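Local atomic coordinates of HTH-type transcriptional regulator PrpR (Mycobacterium tuberculosis, PDB entry 6D2S), a protein that regulates, as a DNA-binding transcription factor, the expression of enzymes that break down short-chain fatty acids through the glyoxylate and methylcitrate cycles. Residues A[43-47]-A[91-95]; A[135-141]-A[158-162]; A[212-216]-A[230-234]. The contacts are given in a common frame with arbitrary orientation. Residues are numbered along the deposited sequence.

Contact 1: residues A[43-47]-A[91-95]; sequences LAELM and IATQL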
loop_
_atom_site.group_PDB
_atom_site.type_symbol
_atom_site.label_atom_id
_atom_site.label_comp_id
_atom_site.label_asym_id
_atom_site.label_seq_id
_atom_site.Cartn_x
_atom_site.Cartn_y
_atom_site.Cartn_z
ATOM N N LEU A 43 -10.824 -10.170 -10.736
ATOM C CA LEU A 43 -10.057 -9.257 -11.577
ATOM C C LEU A 43 -9.692 -9.902 -12.906
ATOM O O LEU A 43 -9.672 -9.228 -13.941
ATOM C CB LEU A 43 -8.796 -8.798 -10.842
ATOM C CG LEU A 43 -9.012 -7.527 -10.012
ATOM C CD1 LEU A 43 -7.932 -7.381 -8.946
ATOM C CD2 LEU A 43 -9.012 -6.308 -10.937
ATOM N N ALA A 44 -9.366 -11.194 -12.899
ATOM C CA ALA A 44 -9.069 -11.868 -14.164
ATOM C C ALA A 44 -10.269 -11.817 -15.105
ATOM O O ALA A 44 -10.114 -11.636 -16.320
ATOM C CB ALA A 44 -8.654 -13.322 -13.906
ATOM N N GLU A 45 -11.474 -11.986 -14.557
ATOM C CA GLU A 45 -12.690 -11.872 -15.357
ATOM C C GLU A 45 -12.866 -10.455 -15.891
ATOM O O GLU A 45 -13.181 -10.264 -17.071
ATOM C CB GLU A 45 -13.905 -12.290 -14.522
ATOM C CG GLU A 45 -15.212 -12.332 -15.292
ATOM C CD GLU A 45 -16.383 -12.774 -14.431
ATOM O OE1 GLU A 45 -17.337 -11.984 -14.259
ATOM O OE2 GLU A 45 -16.346 -13.913 -13.918
ATOM N N LEU A 46 -12.688 -9.446 -15.028
ATOM C CA LEU A 46 -12.786 -8.060 -15.482
ATOM C C LEU A 46 -11.780 -7.774 -16.595
ATOM O O LEU A 46 -12.119 -7.154 -17.613
ATOM C CB LEU A 46 -12.574 -7.108 -14.297
ATOM C CG LEU A 46 -12.582 -5.600 -14.537
ATOM C CD1 LEU A 46 -13.877 -5.178 -15.195
ATOM C CD2 LEU A 46 -12.384 -4.849 -13.213
ATOM N N MET A 47 -10.535 -8.226 -16.424
ATOM C CA MET A 47 -9.515 -7.956 -17.438
ATOM C C MET A 47 -9.902 -8.549 -18.783
ATOM O O MET A 47 -9.714 -7.914 -19.829
ATOM C CB MET A 47 -8.159 -8.499 -16.981
ATOM C CG MET A 47 -7.562 -7.691 -15.839
ATOM S SD MET A 47 -6.995 -6.084 -16.438
ATOM C CE MET A 47 -5.250 -6.417 -16.677
ATOM N N ILE A 91 -2.563 -7.930 -10.866
ATOM C CA ILE A 91 -3.525 -7.751 -11.946
ATOM C C ILE A 91 -4.075 -6.338 -11.933
ATOM O O ILE A 91 -4.224 -5.701 -12.984
ATOM C CB ILE A 91 -4.656 -8.793 -11.837
ATOM C CG1 ILE A 91 -4.076 -10.207 -11.895
ATOM C CG2 ILE A 91 -5.684 -8.573 -12.955
ATOM C CD1 ILE A 91 -5.047 -11.299 -11.325
ATOM N N ALA A 92 -4.385 -5.819 -10.741
ATOM C CA ALA A 92 -4.922 -4.468 -10.660
ATOM C C ALA A 92 -3.869 -3.428 -11.023
ATOM O O ALA A 92 -4.208 -2.375 -11.577
ATOM C CB ALA A 92 -5.482 -4.214 -9.246
ATOM N N THR A 93 -2.596 -3.712 -10.742
ATOM C CA THR A 93 -1.530 -2.821 -11.189
ATOM C C THR A 93 -1.503 -2.743 -12.709
ATOM O O THR A 93 -1.462 -1.650 -13.283
ATOM C CB THR A 93 -0.176 -3.275 -10.638
ATOM O OG1 THR A 93 -0.180 -3.157 -9.212
ATOM C CG2 THR A 93 0.956 -2.382 -11.190
ATOM N N GLN A 94 -1.586 -3.901 -13.384
ATOM C CA GLN A 94 -1.625 -3.897 -14.846
ATOM C C GLN A 94 -2.900 -3.243 -15.369
ATOM O O GLN A 94 -2.875 -2.569 -16.407
ATOM C CB GLN A 94 -1.499 -5.327 -15.387
ATOM C CG GLN A 94 -1.241 -5.381 -16.890
ATOM C CD GLN A 94 0.101 -4.777 -17.240
ATOM O OE1 GLN A 94 0.235 -4.019 -18.212
ATOM N NE2 GLN A 94 1.112 -5.110 -16.446
ATOM N N LEU A 95 -4.024 -3.422 -14.661
ATOM C CA LEU A 95 -5.267 -2.763 -15.053
ATOM C C LEU A 95 -5.094 -1.248 -15.080
ATOM O O LEU A 95 -5.573 -0.569 -15.999
ATOM C CB LEU A 95 -6.395 -3.152 -14.090
ATOM C CG LEU A 95 -7.678 -2.298 -14.072
ATOM C CD1 LEU A 95 -8.298 -2.173 -15.435
ATOM C CD2 LEU A 95 -8.698 -2.879 -13.074
#
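Met-47 lays its thioether across the space between Ile-91 and Leu-95, one helical turn apart. Its CG lies 3.6 Å from CG2 of Ile-91, and its SD is 3.8 Å from CB of Leu-95. The methyl end reaches across to the second helix, with CE 4.1 Å from CB of Gln-94. Leu-43 sits one turn before Met-47 and packs against the same helix face. Its CB is 3.8 Å from Ile-91 CG2, its CD1 is 4.0 Å from Ala-92 CB, and its CD2 is 4.1 Å from Leu-95 CD2. Leu-46 adds a looser touch, CD2 to CD2 of Leu-95 at 4.2 Å. No hydrogen bond crosses; this is apolar packing. The two short segments run nearly parallel, with axes 26° apart and 10.3 Å at closest approach. The backbones therefore stay apart and the side chains fill the gap. Leu-43 faces Ile-91 and Met-47 faces Leu-95, a matching spacing of four residues on both helices. Helix 39-51 and helix 84-99 thus share a buried seam; helix 84-99 belongs to the IrrE N-terminal-like domain. Val-55 of strand 54-58 touches both Met-47 and Ile-91, while helix 116-135 closes on Leu-43 through Phe-134 and on Ala-92 through Ala-131.

Contact 2: residues A[135-141]-A[158-162]; sequences LLPYREF and RFGVG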
loop_
_atom_site.group_PDB
_atom_site.type_symbol
_atom_site.label_atom_id
_atom_site.label_comp_id
_atom_site.label_asym_id
_atom_site.label_seq_id
_atom_site.Cartn_x
_atom_site.Cartn_y
_atom_site.Cartn_z
ATOM N N LEU A 135 -8.060 -3.204 -4.404
ATOM C CA LEU A 135 -8.152 -4.297 -3.435
ATOM C C LEU A 135 -8.797 -3.850 -2.134
ATOM O O LEU A 135 -9.453 -4.651 -1.453
ATOM C CB LEU A 135 -6.761 -4.854 -3.132
ATOM C CG LEU A 135 -6.275 -5.950 -4.083
ATOM C CD1 LEU A 135 -6.290 -5.452 -5.525
ATOM C CD2 LEU A 135 -4.894 -6.397 -3.661
ATOM N N LEU A 136 -8.583 -2.595 -1.748
ATOM C CA LEU A 136 -9.065 -2.060 -0.480
ATOM C C LEU A 136 -9.889 -0.820 -0.796
ATOM O O LEU A 136 -9.437 0.318 -0.599
ATOM C CB LEU A 136 -7.898 -1.750 0.457
ATOM C CG LEU A 136 -6.955 -2.943 0.641
ATOM C CD1 LEU A 136 -5.635 -2.492 1.315
ATOM C CD2 LEU A 136 -7.660 -4.044 1.453
ATOM N N PRO A 137 -11.097 -1.009 -1.318
ATOM C CA PRO A 137 -11.907 0.139 -1.743
ATOM C C PRO A 137 -12.192 1.060 -0.565
ATOM O O PRO A 137 -12.488 0.612 0.547
ATOM C CB PRO A 137 -13.186 -0.509 -2.300
ATOM C CG PRO A 137 -13.219 -1.881 -1.707
ATOM C CD PRO A 137 -11.770 -2.294 -1.584
ATOM N N TYR A 138 -12.133 2.366 -0.833
ATOM C CA TYR A 138 -11.951 3.343 0.242
ATOM C C TYR A 138 -13.008 3.222 1.339
ATOM O O TYR A 138 -12.672 3.058 2.519
ATOM C CB TYR A 138 -11.938 4.769 -0.335
ATOM C CG TYR A 138 -11.391 5.782 0.648
ATOM C CD1 TYR A 138 -12.167 6.221 1.723
ATOM C CD2 TYR A 138 -10.101 6.284 0.513
ATOM C CE1 TYR A 138 -11.674 7.133 2.640
ATOM C CE2 TYR A 138 -9.593 7.209 1.438
ATOM C CZ TYR A 138 -10.392 7.626 2.492
ATOM O OH TYR A 138 -9.903 8.539 3.401
ATOM N N ARG A 139 -14.292 3.370 0.991
ATOM C CA ARG A 139 -15.303 3.455 2.037
ATOM C C ARG A 139 -15.408 2.145 2.804
ATOM O O ARG A 139 -15.554 2.141 4.033
ATOM C CB ARG A 139 -16.664 3.833 1.443
ATOM C CG ARG A 139 -16.757 5.265 0.934
ATOM C CD ARG A 139 -18.184 5.583 0.517
ATOM N NE ARG A 139 -18.324 6.935 -0.012
ATOM C CZ ARG A 139 -19.461 7.440 -0.484
ATOM N NH1 ARG A 139 -20.564 6.702 -0.492
ATOM N NH2 ARG A 139 -19.496 8.682 -0.948
ATOM N N GLU A 140 -15.358 1.024 2.090
ATOM C CA GLU A 140 -15.417 -0.274 2.751
ATOM C C GLU A 140 -14.214 -0.473 3.665
ATOM O O GLU A 140 -14.356 -0.956 4.796
ATOM C CB GLU A 140 -15.491 -1.389 1.700
ATOM C CG GLU A 140 -15.493 -2.785 2.302
ATOM C CD GLU A 140 -15.626 -3.887 1.253
ATOM O OE1 GLU A 140 -16.113 -3.606 0.137
ATOM O OE2 GLU A 140 -15.233 -5.031 1.554
ATOM N N PHE A 141 -13.018 -0.124 3.187
ATOM C CA PHE A 141 -11.813 -0.300 3.987
ATOM C C PHE A 141 -11.813 0.630 5.194
ATOM O O PHE A 141 -11.467 0.217 6.313
ATOM C CB PHE A 141 -10.579 -0.055 3.112
ATOM C CG PHE A 141 -9.283 -0.244 3.836
ATOM C CD1 PHE A 141 -8.843 -1.518 4.168
ATOM C CD2 PHE A 141 -8.490 0.859 4.174
ATOM C CE1 PHE A 141 -7.632 -1.700 4.849
ATOM C CE2 PHE A 141 -7.286 0.685 4.844
ATOM C CZ PHE A 141 -6.859 -0.593 5.188
ATOM N N ARG A 158 -9.129 -10.058 6.780
ATOM C CA ARG A 158 -10.451 -9.756 6.240
ATOM C C ARG A 158 -10.408 -9.532 4.734
ATOM O O ARG A 158 -11.276 -10.028 4.001
ATOM C CB ARG A 158 -11.031 -8.525 6.932
ATOM C CG ARG A 158 -12.312 -8.009 6.282
ATOM C CD ARG A 158 -13.134 -7.209 7.275
ATOM N NE ARG A 158 -14.180 -6.430 6.623
ATOM C CZ ARG A 158 -15.134 -5.777 7.281
ATOM N NH1 ARG A 158 -15.177 -5.825 8.606
ATOM N NH2 ARG A 158 -16.049 -5.084 6.615
ATOM N N PHE A 159 -9.423 -8.769 4.254
ATOM C CA PHE A 159 -9.329 -8.458 2.831
ATOM C C PHE A 159 -8.399 -9.395 2.073
ATOM O O PHE A 159 -8.376 -9.350 0.837
ATOM C CB PHE A 159 -8.890 -7.003 2.628
ATOM C CG PHE A 159 -9.935 -6.020 3.049
ATOM C CD1 PHE A 159 -10.948 -5.655 2.179
ATOM C CD2 PHE A 159 -9.941 -5.498 4.331
ATOM C CE1 PHE A 159 -11.935 -4.758 2.564
ATOM C CE2 PHE A 159 -10.929 -4.597 4.727
ATOM C CZ PHE A 159 -11.929 -4.228 3.843
ATOM N N GLY A 160 -7.675 -10.262 2.779
ATOM C CA GLY A 160 -6.786 -11.218 2.142
ATOM C C GLY A 160 -5.493 -10.633 1.625
ATOM O O GLY A 160 -4.969 -11.105 0.604
ATOM N N VAL A 161 -4.948 -9.624 2.301
ATOM C CA VAL A 161 -3.743 -8.945 1.848
ATOM C C VAL A 161 -2.710 -8.947 2.969
ATOM O O VAL A 161 -3.012 -9.233 4.129
ATOM C CB VAL A 161 -4.035 -7.506 1.369
ATOM C CG1 VAL A 161 -5.017 -7.535 0.196
ATOM C CG2 VAL A 161 -4.600 -6.663 2.509
ATOM N N GLY A 162 -1.469 -8.611 2.604
ATOM C CA GLY A 162 -0.375 -8.647 3.553
ATOM C C GLY A 162 -0.290 -7.416 4.447
ATOM O O GLY A 162 -0.926 -6.389 4.220
HETATM O O HOH W 1 -15.195 -5.978 4.003
#
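The ring of Phe-159 fills the bend between helix 116-135 and helix 138-147. With chi1 m (-69°) and CA-to-CB pointing toward 135-141, the ring lies against Leu-136 and Phe-141. Leu-136, in the m,t rotamer, brings CD2 to 3.4 Å from Phe-159 CG and to 4.2 Å from Val-161 CG2. Phe-141 takes chi1 t and turns its edge to the face of Phe-159. This is an offset edge-to-face pair, with centroids 5.6 Å apart and planes at 60°. Leu-135 meets Val-161, CD2 to CG1, at 4.0 Å. After Phe-159 the chain turns at Gly-160, whose positive phi (76°) favours glycine. Glu-140 is extended (chi1 and chi2 both t), which carries OE2 to 3.5 Å from Phe-159 CE1. Water 1 donates to Glu-140 OE2 at 2.6 Å and accepts from Arg-158 NE at 2.8 Å. The same OE2 hydrogen-bonds Thr-36. No direct hydrogen bond joins the segments, so this IrrE N-terminal-like domain contact holds mainly by apolar and aromatic packing, with Glu-140 and Arg-158 linked through water 1.

Contact 3: residues A[212-216]-A[230-234]; sequences CPLWV and QVAQM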
loop_
_atom_site.group_PDB
_atom_site.type_symbol
_atom_site.label_atom_id
_atom_site.label_comp_id
_atom_site.label_asym_id
_atom_site.label_seq_id
_atom_site.Cartn_x
_atom_site.Cartn_y
_atom_site.Cartn_z
ATOM N N CYS A 212 14.389 11.644 14.460
ATOM C CA CYS A 212 13.404 10.585 14.254
ATOM C C CYS A 212 13.833 9.291 14.939
ATOM O O CYS A 212 14.901 8.751 14.645
ATOM C CB CYS A 212 13.180 10.335 12.761
ATOM S SG CYS A 212 11.901 9.100 12.401
ATOM N N PRO A 213 12.997 8.793 15.853
ATOM C CA PRO A 213 13.332 7.573 16.617
ATOM C C PRO A 213 13.078 6.313 15.794
ATOM O O PRO A 213 12.063 5.630 15.908
ATOM C CB PRO A 213 12.402 7.674 17.827
ATOM C CG PRO A 213 11.185 8.356 17.278
ATOM C CD PRO A 213 11.668 9.320 16.212
ATOM N N LEU A 214 14.040 5.988 14.930
ATOM C CA LEU A 214 13.834 4.899 13.981
ATOM C C LEU A 214 13.630 3.556 14.666
ATOM O O LEU A 214 13.046 2.649 14.062
ATOM C CB LEU A 214 15.007 4.813 13.012
ATOM C CG LEU A 214 14.685 3.942 11.801
ATOM C CD1 LEU A 214 14.950 2.466 12.072
ATOM C CD2 LEU A 214 13.236 4.158 11.391
ATOM N N TRP A 215 14.090 3.401 15.908
ATOM C CA TRP A 215 13.828 2.167 16.633
ATOM C C TRP A 215 12.338 1.861 16.713
ATOM O O TRP A 215 11.964 0.716 16.988
ATOM C CB TRP A 215 14.438 2.243 18.039
ATOM C CG TRP A 215 14.157 3.533 18.753
ATOM C CD1 TRP A 215 13.007 3.878 19.403
ATOM C CD2 TRP A 215 15.050 4.647 18.903
ATOM N NE1 TRP A 215 13.127 5.139 19.942
ATOM C CE2 TRP A 215 14.372 5.630 19.649
ATOM C CE3 TRP A 215 16.358 4.906 18.476
ATOM C CZ2 TRP A 215 14.954 6.855 19.974
ATOM C CZ3 TRP A 215 16.938 6.124 18.803
ATOM C CH2 TRP A 215 16.236 7.081 19.544
ATOM N N VAL A 216 11.477 2.850 16.465
ATOM C CA VAL A 216 10.045 2.595 16.512
ATOM C C VAL A 216 9.638 1.522 15.508
ATOM O O VAL A 216 8.600 0.874 15.686
ATOM C CB VAL A 216 9.261 3.902 16.282
ATOM C CG1 VAL A 216 9.580 4.907 17.390
ATOM C CG2 VAL A 216 9.591 4.487 14.915
ATOM N N GLN A 230 5.166 1.090 20.755
ATOM C CA GLN A 230 5.829 1.985 21.689
ATOM C C GLN A 230 5.376 3.411 21.453
ATOM O O GLN A 230 4.757 3.736 20.436
ATOM C CB GLN A 230 7.350 1.887 21.585
ATOM C CG GLN A 230 7.899 2.062 20.197
ATOM C CD GLN A 230 9.340 1.602 20.124
ATOM O OE1 GLN A 230 9.668 0.612 19.456
ATOM N NE2 GLN A 230 10.210 2.311 20.826
ATOM N N VAL A 231 5.686 4.257 22.426
ATOM C CA VAL A 231 5.369 5.677 22.366
ATOM C C VAL A 231 6.684 6.436 22.326
ATOM O O VAL A 231 7.556 6.235 23.180
ATOM C CB VAL A 231 4.495 6.114 23.557
ATOM C CG1 VAL A 231 4.177 7.601 23.465
ATOM C CG2 VAL A 231 3.207 5.300 23.586
ATOM N N ALA A 232 6.830 7.295 21.324
ATOM C CA ALA A 232 8.050 8.048 21.101
ATOM C C ALA A 232 7.697 9.471 20.701
ATOM O O ALA A 232 6.713 9.708 19.990
ATOM C CB ALA A 232 8.921 7.404 20.014
ATOM N N GLN A 233 8.504 10.409 21.167
ATOM C CA GLN A 233 8.340 11.801 20.794
ATOM C C GLN A 233 8.998 12.054 19.444
ATOM O O GLN A 233 10.066 11.508 19.147
ATOM C CB GLN A 233 8.952 12.695 21.872
ATOM C CG GLN A 233 8.296 14.054 22.009
ATOM C CD GLN A 233 8.866 14.846 23.165
ATOM O OE1 GLN A 233 9.681 15.747 22.970
ATOM N NE2 GLN A 233 8.446 14.508 24.381
ATOM N N MET A 234 8.360 12.875 18.625
ATOM C CA MET A 234 8.892 13.286 17.336
ATOM C C MET A 234 9.382 14.731 17.376
ATOM O O MET A 234 9.224 15.431 18.383
ATOM C CB MET A 234 7.830 13.104 16.245
ATOM C CG MET A 234 7.490 11.642 15.977
ATOM S SD MET A 234 7.918 11.085 14.315
ATOM C CE MET A 234 9.703 11.210 14.343
#
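Pro-213 is the main bump on the loop side. Its CA-to-CB bond points toward strand 228-233, and CG rests 3.7 Å from CB of Ala-232 and 3.8 Å from O of Gln-233. The small Ala-232 leaves a shallow hollow on the strand. Val-216 enters the same hollow, with CG1 also 3.7 Å from Ala-232 CB. The proline ring and the valine branch thus share one alanine methyl. Further along, Met-234 folds its side chain back over Cys-212 and Pro-213. Its CE lies 3.3 Å from Pro-213 CD, a tight approach, and 3.6 Å from Cys-212 SG. At the other end, Gln-230 reaches across to Trp-215 and Val-216. Its side-chain amide lies at the edge of the indole, near the ring plane. Pro-213 is the centre of an inverse gamma turn, which bends the chain ahead of the short helix. The fit is partly buried. Val-216 and Met-234 continue inward onto Trp-242 of strand 239-247, next to strand 228-233 in the sheet. This is loop-and-helix packing over the edge of a five-stranded antiparallel sheet, in the C-terminal region assigned to the short-chain fatty acyl coenzyme A regulator family of the GAF clan.

Contacts 1 and 2 form one continuous packed region. Their centres are 16 Å apart, and Leu-135 joins them: its CD1 is 4.0 Å from Ala-92 CB and 4.3 Å from Leu-43 CD1. Contact 3 is separate, in the C-terminal family region. Its centre is 39 Å from that of contact 1 and 28 Å from that of contact 2, with nearest atoms about 26 and 17 Å away. Contacts 1 and 3 lie on opposite sides of the chain's centre. The three follow one another along the chain. A bound calcium ion is about 10 Å from the Val-161 side chain, and a sodium ion is about 14 Å from that of Met-234, both too far for coordination.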